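Side-chain contacts in gamma-glutamyltransferase 1 Threonine peptidase. MEROPS family T03 (Pseudomonas nitroreducens, PDB 7D9E), which transfers the gamma-glutamyl group of peptides such as glutathione to amino acids, or to water with release of glutamate: residues Val28-Lys31 against Leu36-Asp39; Met41-Ser46 against Asn52-Val57; Leu87-Pro92 against Phe102-Asn107; Phe98-Gln103 against Trp162-Ile167; Lys145-Leu150 against Tyr155-Gln160. One frame throughout, in Å; residues are numbered along the deposited sequence.

From the N terminus, the long loop between strands 13-19 and 77-81 is pinched twice in succession: contact 1 closes the short loop between Val28-Lys31 and Leu36-Asp39, and contact 2 then folds Asn52-Val57 back on Met41-Ser46 beside the bound ligand. Contact 3 lays helix 97-109 against strand 84-90. Contact 4 starts on the same helix where contact 3 ends, sharing Phe102 and Gln103, and ties it to the loop before strand 168-173, 59 residues further on. Contact 5 lies wholly within that long excursion, where helix 144-153 meets strand 156-159. Contacts 3 and 4 adjoin through Thr91 and Asp166, and contacts 2 and 4 through Phe54 and Trp162.

Contact 1: residues Val28-Lys31 against Leu36-Asp39; sequences VVVK and LLND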
# COMPACT_ATOMS: atom_id res chain seq x y z
N VAL B 28 -9.56 -11.42 -13.04
CA VAL B 28 -10.52 -12.50 -12.85
C VAL B 28 -11.59 -12.04 -11.86
O VAL B 28 -11.28 -11.70 -10.71
CB VAL B 28 -9.80 -13.75 -12.32
CG1 VAL B 28 -10.79 -14.88 -12.10
CG2 VAL B 28 -8.71 -14.17 -13.29
N VAL B 29 -12.83 -12.09 -12.29
CA VAL B 29 -13.99 -11.86 -11.44
C VAL B 29 -14.58 -13.20 -11.03
O VAL B 29 -14.74 -14.09 -11.86
CB VAL B 29 -15.05 -11.01 -12.15
CG1 VAL B 29 -16.19 -10.69 -11.19
CG2 VAL B 29 -14.41 -9.75 -12.68
N VAL B 30 -14.91 -13.32 -9.75
CA VAL B 30 -15.55 -14.54 -9.26
C VAL B 30 -16.99 -14.56 -9.76
O VAL B 30 -17.83 -13.80 -9.27
CB VAL B 30 -15.47 -14.65 -7.74
CG1 VAL B 30 -16.25 -15.86 -7.26
CG2 VAL B 30 -14.02 -14.73 -7.32
N LYS B 31 -17.27 -15.41 -10.73
CA LYS B 31 -18.61 -15.46 -11.30
C LYS B 31 -19.63 -15.73 -10.19
O LYS B 31 -19.44 -16.62 -9.36
CB LYS B 31 -18.68 -16.58 -12.35
CG LYS B 31 -20.03 -16.73 -13.03
CD LYS B 31 -19.95 -17.72 -14.19
N LEU B 36 -13.23 -8.89 -7.85
CA LEU B 36 -11.98 -9.20 -8.53
C LEU B 36 -11.01 -9.91 -7.60
O LEU B 36 -10.93 -9.61 -6.41
CB LEU B 36 -11.29 -7.90 -8.98
CG LEU B 36 -11.98 -7.28 -10.19
CD1 LEU B 36 -11.77 -5.78 -10.24
CD2 LEU B 36 -11.51 -7.99 -11.47
N LEU B 37 -10.22 -10.80 -8.18
CA LEU B 37 -9.13 -11.44 -7.46
C LEU B 37 -7.81 -10.72 -7.72
O LEU B 37 -7.53 -10.29 -8.85
CB LEU B 37 -9.00 -12.90 -7.89
CG LEU B 37 -10.11 -13.81 -7.37
CD1 LEU B 37 -9.97 -15.18 -7.99
CD2 LEU B 37 -10.04 -13.92 -5.87
N ASN B 38 -7.01 -10.60 -6.66
CA ASN B 38 -5.71 -9.96 -6.73
C ASN B 38 -4.74 -10.68 -7.67
O ASN B 38 -4.91 -11.85 -8.05
CB ASN B 38 -5.08 -9.95 -5.34
CG ASN B 38 -4.71 -11.34 -4.88
OD1 ASN B 38 -3.60 -11.81 -5.16
ND2 ASN B 38 -5.63 -12.02 -4.19
N ASP B 39 -3.67 -9.95 -8.04
CA ASP B 39 -2.48 -10.56 -8.65
C ASP B 39 -1.25 -10.34 -7.78
O ASP B 39 -0.18 -9.98 -8.29
CB ASP B 39 -2.26 -10.16 -10.13
CG ASP B 39 -2.13 -8.65 -10.39
OD1 ASP B 39 -2.19 -7.87 -9.44
OD2 ASP B 39 -2.02 -8.27 -11.60
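A single backbone bridge between Val29 and Leu36, with aliphatic side chains on both of its faces, makes this a small buried closure within the long loop between strands 13-19 and 77-81. The two CA atoms, Val29 CA and Leu36 CA, are 4.4 Å apart. Leu37 N gives its hydrogen to Val28 O over 2.9 Å in a fairly straight bond (160° at the hydrogen), and Leu36 CA adds a weaker C-H contact to the same Val28 O at 3.4 Å, which leaves this carbonyl gripped from two neighbouring residues.

On one face Val29 and Leu36 cross at a slant, Val29 CG2 meeting Leu36 CD2 at 3.6 Å. Leu36 holds CG beside its backbone N (chi1 -75°), and from there CD2 reaches across to the valine although the CB itself starts out away from the partner segment. The loop belongs to the small subunit of a gamma-glutamyltransferase, an Ntn-hydrolase, and here it runs along the large subunit: Asn183 of that chain accepts from Val29 N, and its Tyr187 packs on the valine.

Leu37 occupies the other face, its CB directed at the partner segment. Val30 CG2 touches Leu37 CG at 4.0 Å, and Val28 CG1 approaches Leu37 CD1 at 4.2 Å. Met230 of the large subunit also packs on Leu37, and Ser26 OG accepts from Val28 N.

Contact 2: residues Met41-Ser46 against Asn52-Val57; sequences MDDFSS and NAFGVV. With DON (6-diazenyl-5-oxo-L-norleucine), chain D.
Asp42 and Asn52 bring the backbones closest, their CA atoms 6.5 Å apart, where a 3-10 turn ending at Asp43 faces a type I beta turn running from Asn52 to Gly55. Two hydrogen bonds join them. Asn52 ND2 donates to Asp42 O at 3.2 Å, with that oxygen close to the plane of the amide, and Ala53 N donates to Asp42 OD2 at 3.1 Å through the syn lone pair. The other carboxylate oxygen, Asp42 OD1, is bonded to Ser118 of the large subunit, so the group is held from both chains.

Asn52 places CG between its backbone N and carbonyl carbon (chi1 80°), which turns OD1 back over its own turn. There Phe54 N binds Asn52 OD1 at 2.9 Å, an Asx turn, and Val56 N reaches the same oxygen from the opposite face. An alanine in place of Asn52 is likely to leave Phe54 N, Val56 N and Asp42 O without their side-chain partner and let the turn drift from the aspartates.

A water bridges Asp43 OD1 (2.8 Å) and Asn52 ND2. Asp43 OD2 takes a hydrogen bond of 2.6 Å from the amino N of DON and a salt bridge from Arg94 of the large subunit. With Glu40 and Asn21, also bound to the ligand, Asp43 lines the DON pocket, consistent with the glutamate-binding site of a gamma-glutamyltransferase.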
# COMPACT_ATOMS: atom_id res chain seq x y z
N MET B 41 0.68 -12.36 -6.34
CA MET B 41 1.78 -13.31 -6.46
C MET B 41 2.99 -12.68 -7.15
O MET B 41 4.13 -13.13 -6.94
CB MET B 41 1.32 -14.61 -7.23
CG MET B 41 0.24 -15.34 -6.38
SD MET B 41 0.98 -16.14 -4.85
CE MET B 41 2.03 -17.35 -5.70
N ASP B 42 2.79 -11.62 -7.94
CA ASP B 42 3.91 -11.00 -8.62
C ASP B 42 4.85 -10.27 -7.67
O ASP B 42 5.95 -9.88 -8.07
CB ASP B 42 3.43 -10.03 -9.71
CG ASP B 42 4.57 -9.53 -10.57
OD1 ASP B 42 5.16 -10.37 -11.29
OD2 ASP B 42 4.87 -8.32 -10.57
N ASP B 43 4.45 -10.06 -6.43
CA ASP B 43 5.33 -9.44 -5.45
C ASP B 43 6.37 -10.41 -4.89
O ASP B 43 7.33 -9.96 -4.25
CB ASP B 43 4.48 -8.85 -4.34
CG ASP B 43 3.95 -7.46 -4.67
OD1 ASP B 43 4.29 -6.89 -5.75
OD2 ASP B 43 3.15 -6.94 -3.88
N PHE B 44 6.21 -11.72 -5.08
CA PHE B 44 7.31 -12.62 -4.79
C PHE B 44 8.41 -12.42 -5.83
O PHE B 44 8.18 -11.89 -6.92
CB PHE B 44 6.87 -14.07 -4.90
CG PHE B 44 6.07 -14.60 -3.73
CD1 PHE B 44 6.61 -14.68 -2.47
CD2 PHE B 44 4.77 -15.06 -3.94
CE1 PHE B 44 5.87 -15.21 -1.40
CE2 PHE B 44 4.03 -15.59 -2.88
CZ PHE B 44 4.58 -15.67 -1.63
N SER B 45 9.61 -12.88 -5.51
CA SER B 45 10.64 -13.08 -6.53
C SER B 45 10.30 -14.35 -7.32
O SER B 45 10.20 -15.43 -6.74
CB SER B 45 12.01 -13.21 -5.87
OG SER B 45 13.02 -13.38 -6.84
N SER B 46 10.09 -14.21 -8.63
CA SER B 46 9.78 -15.36 -9.48
C SER B 46 11.03 -16.11 -9.90
O SER B 46 10.96 -17.28 -10.27
CB SER B 46 9.07 -14.89 -10.75
OG SER B 46 7.83 -14.26 -10.47
N ASN B 52 10.39 -7.56 -10.95
CA ASN B 52 8.95 -7.73 -11.08
C ASN B 52 8.34 -6.47 -11.72
O ASN B 52 9.05 -5.63 -12.27
CB ASN B 52 8.34 -8.07 -9.72
CG ASN B 52 8.16 -6.85 -8.85
OD1 ASN B 52 8.71 -5.78 -9.13
ND2 ASN B 52 7.40 -7.01 -7.77
N ALA B 53 7.01 -6.33 -11.63
CA ALA B 53 6.32 -5.25 -12.31
C ALA B 53 6.75 -3.87 -11.82
O ALA B 53 6.62 -2.89 -12.57
CB ALA B 53 4.81 -5.42 -12.12
N PHE B 54 7.25 -3.76 -10.59
CA PHE B 54 7.70 -2.49 -10.05
C PHE B 54 9.21 -2.31 -10.16
O PHE B 54 9.76 -1.34 -9.63
CB PHE B 54 7.25 -2.35 -8.60
CG PHE B 54 5.78 -2.10 -8.45
CD1 PHE B 54 5.22 -0.90 -8.86
CD2 PHE B 54 4.95 -3.09 -7.94
CE1 PHE B 54 3.86 -0.68 -8.75
CE2 PHE B 54 3.59 -2.86 -7.82
CZ PHE B 54 3.04 -1.67 -8.23
N GLY B 55 9.90 -3.23 -10.84
CA GLY B 55 11.32 -3.10 -11.04
C GLY B 55 12.17 -3.59 -9.89
O GLY B 55 13.38 -3.36 -9.91
N VAL B 56 11.57 -4.24 -8.89
CA VAL B 56 12.31 -4.66 -7.70
C VAL B 56 12.68 -6.13 -7.83
O VAL B 56 11.98 -6.92 -8.48
CB VAL B 56 11.53 -4.37 -6.40
CG1 VAL B 56 11.29 -2.87 -6.25
CG2 VAL B 56 10.21 -5.12 -6.36
N VAL B 57 13.79 -6.50 -7.21
CA VAL B 57 14.34 -7.84 -7.32
C VAL B 57 14.40 -8.49 -5.94
O VAL B 57 14.21 -7.86 -4.91
CB VAL B 57 15.74 -7.84 -7.99
CG1 VAL B 57 15.65 -7.24 -9.38
CG2 VAL B 57 16.76 -7.09 -7.14
O DON D . 2.23 -4.68 -1.83
C DON D . 2.93 -3.90 -2.68
OXT DON D . 3.95 -3.35 -2.28
CA DON D . 2.23 -3.75 -4.02
N DON D . 1.57 -4.97 -4.41
CB DON D . 1.38 -2.48 -3.80
C1E DON D . 0.44 -2.23 -4.94
C1D DON D . -0.13 -0.85 -4.76
O1J DON D . 0.14 -0.14 -3.78
O HOH W 1 6.54 -5.30 -5.44

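Contact 3: residues Leu87-Pro92 against Phe102-Asn107; sequences LVLGTP and FQVLNN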
# COMPACT_ATOMS: atom_id res chain seq x y z
N LEU B 87 0.15 12.76 13.13
CA LEU B 87 0.04 12.69 11.68
C LEU B 87 -0.32 11.27 11.29
O LEU B 87 0.28 10.32 11.81
CB LEU B 87 1.37 13.09 11.03
CG LEU B 87 1.35 13.25 9.50
CD1 LEU B 87 0.51 14.46 9.11
CD2 LEU B 87 2.77 13.35 8.95
N VAL B 88 -1.29 11.13 10.39
CA VAL B 88 -1.70 9.83 9.88
C VAL B 88 -1.57 9.90 8.38
O VAL B 88 -2.06 10.86 7.77
CB VAL B 88 -3.15 9.50 10.27
CG1 VAL B 88 -3.49 8.07 9.88
CG2 VAL B 88 -3.36 9.68 11.77
N LEU B 89 -0.87 8.94 7.78
CA LEU B 89 -0.65 9.03 6.35
C LEU B 89 -0.31 7.67 5.74
O LEU B 89 0.13 6.75 6.42
CB LEU B 89 0.44 10.05 5.98
CG LEU B 89 1.91 9.68 6.19
CD1 LEU B 89 2.81 10.74 5.54
CD2 LEU B 89 2.28 9.55 7.64
N GLY B 90 -0.51 7.60 4.43
CA GLY B 90 -0.15 6.44 3.66
C GLY B 90 -0.46 6.71 2.21
O GLY B 90 -1.02 7.77 1.86
N THR B 91 -0.10 5.77 1.35
CA THR B 91 -0.22 6.01 -0.08
C THR B 91 -0.10 4.69 -0.85
O THR B 91 0.57 3.76 -0.38
CB THR B 91 0.88 6.98 -0.56
OG1 THR B 91 0.76 7.23 -1.96
CG2 THR B 91 2.28 6.45 -0.29
N PRO B 92 -0.66 4.65 -2.06
CA PRO B 92 -0.31 3.64 -3.05
C PRO B 92 1.00 4.01 -3.74
O PRO B 92 1.60 5.05 -3.49
CB PRO B 92 -1.45 3.74 -4.05
CG PRO B 92 -1.89 5.20 -4.00
CD PRO B 92 -1.76 5.53 -2.54
N PHE B 102 8.45 9.04 2.98
CA PHE B 102 9.66 9.70 3.46
C PHE B 102 9.70 11.15 3.00
O PHE B 102 10.02 12.04 3.79
CB PHE B 102 10.86 8.92 2.93
CG PHE B 102 12.21 9.49 3.27
CD1 PHE B 102 12.55 9.85 4.57
CD2 PHE B 102 13.19 9.57 2.29
CE1 PHE B 102 13.84 10.29 4.87
CE2 PHE B 102 14.46 10.03 2.59
CZ PHE B 102 14.77 10.37 3.87
N GLN B 103 9.39 11.40 1.72
CA GLN B 103 9.41 12.77 1.22
C GLN B 103 8.36 13.61 1.93
O GLN B 103 8.65 14.73 2.34
CB GLN B 103 9.21 12.77 -0.30
CG GLN B 103 10.49 12.34 -1.03
CD GLN B 103 10.25 12.03 -2.49
OE1 GLN B 103 10.43 12.91 -3.36
NE2 GLN B 103 9.85 10.80 -2.78
N VAL B 104 7.15 13.08 2.11
CA VAL B 104 6.14 13.87 2.81
C VAL B 104 6.58 14.17 4.24
O VAL B 104 6.39 15.29 4.73
CB VAL B 104 4.76 13.20 2.74
CG1 VAL B 104 3.75 13.95 3.60
CG2 VAL B 104 4.25 13.12 1.30
N LEU B 105 7.16 13.17 4.93
CA LEU B 105 7.65 13.41 6.29
C LEU B 105 8.74 14.47 6.30
O LEU B 105 8.77 15.34 7.19
CB LEU B 105 8.18 12.11 6.90
CG LEU B 105 7.12 11.05 7.17
CD1 LEU B 105 7.82 9.74 7.57
CD2 LEU B 105 6.17 11.47 8.27
N ASN B 106 9.66 14.41 5.34
CA ASN B 106 10.68 15.45 5.26
C ASN B 106 10.04 16.82 5.05
O ASN B 106 10.47 17.81 5.66
CB ASN B 106 11.64 15.19 4.10
CG ASN B 106 12.50 13.95 4.32
OD1 ASN B 106 12.58 13.41 5.41
ND2 ASN B 106 13.21 13.56 3.28
N ASN B 107 9.02 16.89 4.22
CA ASN B 107 8.37 18.17 3.92
C ASN B 107 7.69 18.75 5.16
O ASN B 107 7.75 19.97 5.39
CB ASN B 107 7.36 17.95 2.80
CG ASN B 107 8.03 17.56 1.51
OD1 ASN B 107 9.26 17.61 1.41
ND2 ASN B 107 7.24 17.20 0.51
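The ring of Phe102 takes no part where Leu87 and Leu89 meet Val104 and Leu105; it is turned away from the strand. One of its faces carries Asn106 ND2, which sits 3.6 Å above the plane of the Phe102 ring and over its centre. Leu278 of the large subunit packs against Phe102 as well, while Asn106 ND2 is hydrogen-bonded to Tyr299 of the same chain.

The seam itself joins strand 84-90 to helix 97-109. Their short segments run nearly antiparallel (151°), with the axes 10.0 Å apart. Leu87 and Leu89, alternate residues of the strand, both start towards the helix. Leu87 CD2 meets Leu105 CD2 at 3.9 Å, the two side chains crossing at a slant; the CB of Leu105 does not aim at the strand, and it is the branch end that makes the touch. Leu89 and Val104 pass each other in opposite directions, Leu89 CD1 lying 3.9 Å from Val104 CG1. Leu89 has its CG in the crowded position between backbone N and carbonyl carbon (chi1 77°), and from there CD1 also comes within 4.4 Å of Leu105 CD2.

Val79 on the adjacent strand 77-81 touches both Leu87 and Leu105, so the helix packs over more than one strand of the sheet. Further along, Pro92 lines the DON pocket and rests on Thr1, the probable nucleophile. Because methyl groups alone meet here, with no hydrogen bond across the seam, the two segments are joined by shape and hydrophobic burial, without directional bonds to fix their register.

Contact 4: residues Phe98-Gln103 against Trp162-Ile167; sequences FTSIFQ and WNMGDI
Ser100 and Met164 make the polar approach of this contact, but without a hydrogen bond: Ser100 OG stands 3.5 Å from Met164 O. Ser100 keeps OG beside its backbone N (chi1 -84°), which points it at Met164. The two oxygens share a neighbour, Arg123, which donates through NH2 to Met164 O and weakly through NE to Ser100 OG. Met164 is the centre of an inverse gamma turn, and its N is bonded to Asp137. The thioether chain is modelled in two conformers, so its packing on the serine is less certain.

In the backbone it is Gly165 that comes nearest to Ser100, their CA atoms 6.9 Å apart. With its backbone angles, a side chain on Gly165 would collide with the carbonyl oxygen before it.

The apolar part is a single loose touch, Ile101 CG1 to Ile167 CD1 at 4.3 Å, with the CB of Ile167 directed at the helix.

Within the helix, Gln103 curls back over one turn, its NE2 donating to Thr99 O at 3.0 Å, nearly straight at 167°.

The contact lies near the centre of the small subunit. Helix 97-109 is sandwiched between the loop leading into strand 168-173 and the large subunit, whose Phe311 meets Phe98, while Thr91, which follows Gly90, bonds Asp166 N and packs on Ile167.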
# COMPACT_ATOMS: atom_id res chain seq x y z
N PHE B 98 7.15 3.87 0.19
CA PHE B 98 7.87 4.34 1.36
C PHE B 98 8.79 5.51 1.01
O PHE B 98 9.04 6.35 1.88
CB PHE B 98 8.56 3.20 2.09
CG PHE B 98 9.42 2.32 1.24
CD1 PHE B 98 10.69 2.73 0.88
CD2 PHE B 98 8.97 1.07 0.86
CE1 PHE B 98 11.50 1.91 0.11
CE2 PHE B 98 9.78 0.22 0.10
CZ PHE B 98 11.05 0.65 -0.27
N THR B 99 9.27 5.61 -0.24
CA THR B 99 10.01 6.82 -0.58
C THR B 99 9.08 8.03 -0.65
O THR B 99 9.50 9.15 -0.31
CB THR B 99 10.82 6.68 -1.87
OG1 THR B 99 9.95 6.45 -2.97
CG2 THR B 99 11.88 5.56 -1.74
N SER B 100 7.82 7.83 -1.08
CA SER B 100 6.89 8.96 -1.06
C SER B 100 6.53 9.38 0.36
O SER B 100 6.47 10.58 0.66
CB SER B 100 5.62 8.67 -1.84
OG SER B 100 5.79 8.90 -3.25
N ILE B 101 6.29 8.41 1.25
CA ILE B 101 6.04 8.75 2.65
C ILE B 101 7.22 9.51 3.25
O ILE B 101 7.04 10.52 3.95
CB ILE B 101 5.68 7.50 3.44
CG1 ILE B 101 4.31 7.03 3.00
CG2 ILE B 101 5.72 7.78 4.96
CD1 ILE B 101 3.90 5.69 3.50
N PHE B 102 8.45 9.04 2.98
CA PHE B 102 9.66 9.70 3.46
C PHE B 102 9.70 11.15 3.00
O PHE B 102 10.02 12.04 3.79
CB PHE B 102 10.86 8.92 2.93
CG PHE B 102 12.21 9.49 3.27
CD1 PHE B 102 12.55 9.85 4.57
CD2 PHE B 102 13.19 9.57 2.29
CE1 PHE B 102 13.84 10.29 4.87
CE2 PHE B 102 14.46 10.03 2.59
CZ PHE B 102 14.77 10.37 3.87
N GLN B 103 9.39 11.40 1.72
CA GLN B 103 9.41 12.77 1.22
C GLN B 103 8.36 13.61 1.93
O GLN B 103 8.65 14.73 2.34
CB GLN B 103 9.21 12.77 -0.30
CG GLN B 103 10.49 12.34 -1.03
CD GLN B 103 10.25 12.03 -2.49
OE1 GLN B 103 10.43 12.91 -3.36
NE2 GLN B 103 9.85 10.80 -2.78
N TRP B 162 2.53 7.04 -14.48
CA TRP B 162 1.48 6.98 -13.47
C TRP B 162 1.90 7.88 -12.32
O TRP B 162 3.09 8.04 -12.04
CB TRP B 162 1.18 5.53 -13.05
CG TRP B 162 2.38 4.66 -12.72
CD1 TRP B 162 3.16 3.99 -13.62
CD2 TRP B 162 2.87 4.28 -11.42
NE1 TRP B 162 4.14 3.27 -12.97
CE2 TRP B 162 3.98 3.43 -11.62
CE3 TRP B 162 2.49 4.59 -10.11
CZ2 TRP B 162 4.71 2.88 -10.57
CZ3 TRP B 162 3.23 4.06 -9.06
CH2 TRP B 162 4.32 3.20 -9.30
N ASN B 163 0.92 8.51 -11.69
CA ASN B 163 1.24 9.48 -10.66
C ASN B 163 2.00 8.81 -9.52
O ASN B 163 1.82 7.62 -9.22
CB ASN B 163 -0.01 10.24 -10.23
CG ASN B 163 -0.42 11.30 -11.25
OD1 ASN B 163 0.34 11.61 -12.22
ND2 ASN B 163 -1.61 11.84 -11.08
N MET B 164 2.85 9.60 -8.88
CA MET B 164 3.78 9.13 -7.87
C MET B 164 3.08 9.11 -6.51
O MET B 164 3.37 9.91 -5.61
CB MET B 164 5.00 10.04 -7.86
CG MET B 164 6.10 9.67 -6.90
SD MET B 164 7.07 8.29 -7.52
CE MET B 164 7.84 9.01 -8.97
N GLY B 165 2.14 8.17 -6.37
CA GLY B 165 1.39 8.05 -5.14
C GLY B 165 0.11 8.84 -5.13
O GLY B 165 -0.30 9.48 -6.11
N ASP B 166 -0.55 8.78 -3.97
CA ASP B 166 -1.87 9.35 -3.71
C ASP B 166 -1.99 9.42 -2.18
O ASP B 166 -2.72 8.65 -1.54
CB ASP B 166 -2.98 8.57 -4.40
CG ASP B 166 -4.33 9.25 -4.31
OD1 ASP B 166 -4.39 10.46 -4.00
OD2 ASP B 166 -5.33 8.60 -4.64
N ILE B 167 -1.24 10.34 -1.60
CA ILE B 167 -1.18 10.43 -0.14
C ILE B 167 -2.54 10.89 0.38
O ILE B 167 -3.13 11.86 -0.13
CB ILE B 167 -0.08 11.42 0.24
CG1 ILE B 167 1.33 10.85 -0.04
CG2 ILE B 167 -0.19 11.77 1.73
CD1 ILE B 167 1.90 9.99 1.08

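Contact 5: residues Lys145-Leu150 against Tyr155-Gln160; sequences KVADEL and YTLEDQ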
# COMPACT_ATOMS: atom_id res chain seq x y z
N LYS B 145 16.30 23.52 -14.67
CA LYS B 145 17.67 23.46 -14.15
C LYS B 145 17.88 22.24 -13.26
O LYS B 145 18.98 21.67 -13.25
CB LYS B 145 18.03 24.74 -13.39
CG LYS B 145 17.19 24.98 -12.14
CD LYS B 145 17.36 26.40 -11.62
CE LYS B 145 16.58 26.62 -10.33
NZ LYS B 145 17.06 27.81 -9.57
N VAL B 146 16.87 21.81 -12.51
CA VAL B 146 17.06 20.65 -11.65
C VAL B 146 17.26 19.39 -12.49
O VAL B 146 18.19 18.60 -12.27
CB VAL B 146 15.91 20.51 -10.64
CG1 VAL B 146 16.02 19.19 -9.88
CG2 VAL B 146 15.89 21.67 -9.67
N ALA B 147 16.40 19.20 -13.50
CA ALA B 147 16.56 18.07 -14.39
C ALA B 147 17.93 18.10 -15.06
O ALA B 147 18.61 17.08 -15.16
CB ALA B 147 15.45 18.06 -15.44
N ASP B 148 18.34 19.27 -15.54
CA ASP B 148 19.59 19.35 -16.29
C ASP B 148 20.78 19.03 -15.40
O ASP B 148 21.71 18.34 -15.83
CB ASP B 148 19.73 20.74 -16.91
CG ASP B 148 18.79 20.95 -18.09
OD1 ASP B 148 18.28 19.95 -18.64
OD2 ASP B 148 18.57 22.11 -18.47
N GLU B 149 20.78 19.53 -14.16
CA GLU B 149 21.88 19.21 -13.26
C GLU B 149 21.91 17.72 -12.94
O GLU B 149 22.98 17.10 -12.93
CB GLU B 149 21.81 20.01 -11.97
CG GLU B 149 23.09 19.77 -11.16
CD GLU B 149 23.26 20.69 -9.99
OE1 GLU B 149 22.56 21.72 -9.94
OE2 GLU B 149 24.11 20.39 -9.12
N LEU B 150 20.75 17.13 -12.66
CA LEU B 150 20.73 15.70 -12.36
C LEU B 150 21.28 14.90 -13.53
O LEU B 150 22.05 13.95 -13.35
CB LEU B 150 19.33 15.23 -12.00
CG LEU B 150 18.77 15.72 -10.68
CD1 LEU B 150 17.29 15.42 -10.59
CD2 LEU B 150 19.53 15.10 -9.51
N TYR B 155 22.50 10.93 -14.01
CA TYR B 155 21.23 10.25 -13.84
C TYR B 155 20.45 10.18 -15.15
O TYR B 155 20.52 11.08 -16.00
CB TYR B 155 20.36 10.99 -12.83
CG TYR B 155 20.80 10.86 -11.39
CD1 TYR B 155 20.64 9.67 -10.70
CD2 TYR B 155 21.36 11.93 -10.71
CE1 TYR B 155 21.03 9.56 -9.39
CE2 TYR B 155 21.75 11.83 -9.41
CZ TYR B 155 21.59 10.63 -8.74
OH TYR B 155 21.96 10.51 -7.43
N THR B 156 19.69 9.10 -15.30
CA THR B 156 18.66 8.98 -16.33
C THR B 156 17.33 9.33 -15.68
O THR B 156 17.02 8.81 -14.60
CB THR B 156 18.60 7.56 -16.88
OG1 THR B 156 19.84 7.24 -17.54
CG2 THR B 156 17.45 7.39 -17.85
N LEU B 157 16.56 10.22 -16.30
CA LEU B 157 15.27 10.63 -15.77
C LEU B 157 14.17 10.03 -16.64
O LEU B 157 14.20 10.19 -17.87
CB LEU B 157 15.13 12.15 -15.76
CG LEU B 157 16.32 12.91 -15.19
CD1 LEU B 157 16.03 14.40 -15.20
CD2 LEU B 157 16.66 12.46 -13.79
N GLU B 158 13.22 9.35 -16.01
CA GLU B 158 12.14 8.67 -16.72
C GLU B 158 10.79 9.04 -16.13
O GLU B 158 10.58 8.96 -14.92
CB GLU B 158 12.31 7.14 -16.65
N ASP B 159 9.86 9.42 -17.01
CA ASP B 159 8.45 9.55 -16.65
C ASP B 159 7.87 8.15 -16.51
O ASP B 159 7.78 7.40 -17.48
CB ASP B 159 7.74 10.31 -17.77
CG ASP B 159 6.28 10.60 -17.45
OD1 ASP B 159 5.73 9.98 -16.52
OD2 ASP B 159 5.67 11.40 -18.19
N GLN B 160 7.49 7.78 -15.29
CA GLN B 160 7.03 6.42 -15.03
C GLN B 160 5.63 6.12 -15.57
O GLN B 160 5.27 4.94 -15.65
CB GLN B 160 7.09 6.13 -13.53
CG GLN B 160 6.06 6.83 -12.68
CD GLN B 160 6.25 6.58 -11.21
OE1 GLN B 160 7.29 6.07 -10.77
NE2 GLN B 160 5.22 6.86 -10.44
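Leu150 and Ala147 of helix 144-153 pack on Tyr155 and Leu157 at the return of a beta-alpha-beta unit, in which this helix links strand 133-136 to the parallel neighbouring strand 156-159. The inner side is close-fitting. Tyr155 N donates to Leu150 O at 3.1 Å (160° at the hydrogen), tying the residue just before the strand to the last turn of the helix. The same oxygen lies at the edge of the Tyr155 ring, near its plane. Tyr155 carries CG beside its backbone N, anti to the carbonyl carbon (chi1 -73°), which brings the CD2 edge round to the leucine, and Leu150 CD2 touches Tyr155 CD2 at 3.9 Å as the side chains cross.

Beyond the ring, Tyr155 OH is hydrogen-bonded to His301 of the large subunit, and Ile300 of that chain packs on Leu150. A serine in place of Tyr155 would probably open a gap beside Leu150 and leave His301 of the large subunit without its phenolic mate.

Quite different is the outer side. Lys145, Asp148 and Glu149 on the helix are solvent-exposed and send nothing across to the strand. Thr156 and Asp159 are likewise exposed, Thr156 starting away from the helix. The strand itself is held by backbone bonds to strand 133-136, and Ile134 there touches both Tyr155 and Leu157.

Leu157, directed at the helix, touches both of its contact residues: CD2 comes within 4.2 Å of Leu150 CB, while Leu157 CD1 rests 3.7 Å from Ala147 CB and equally far from Ala147 O.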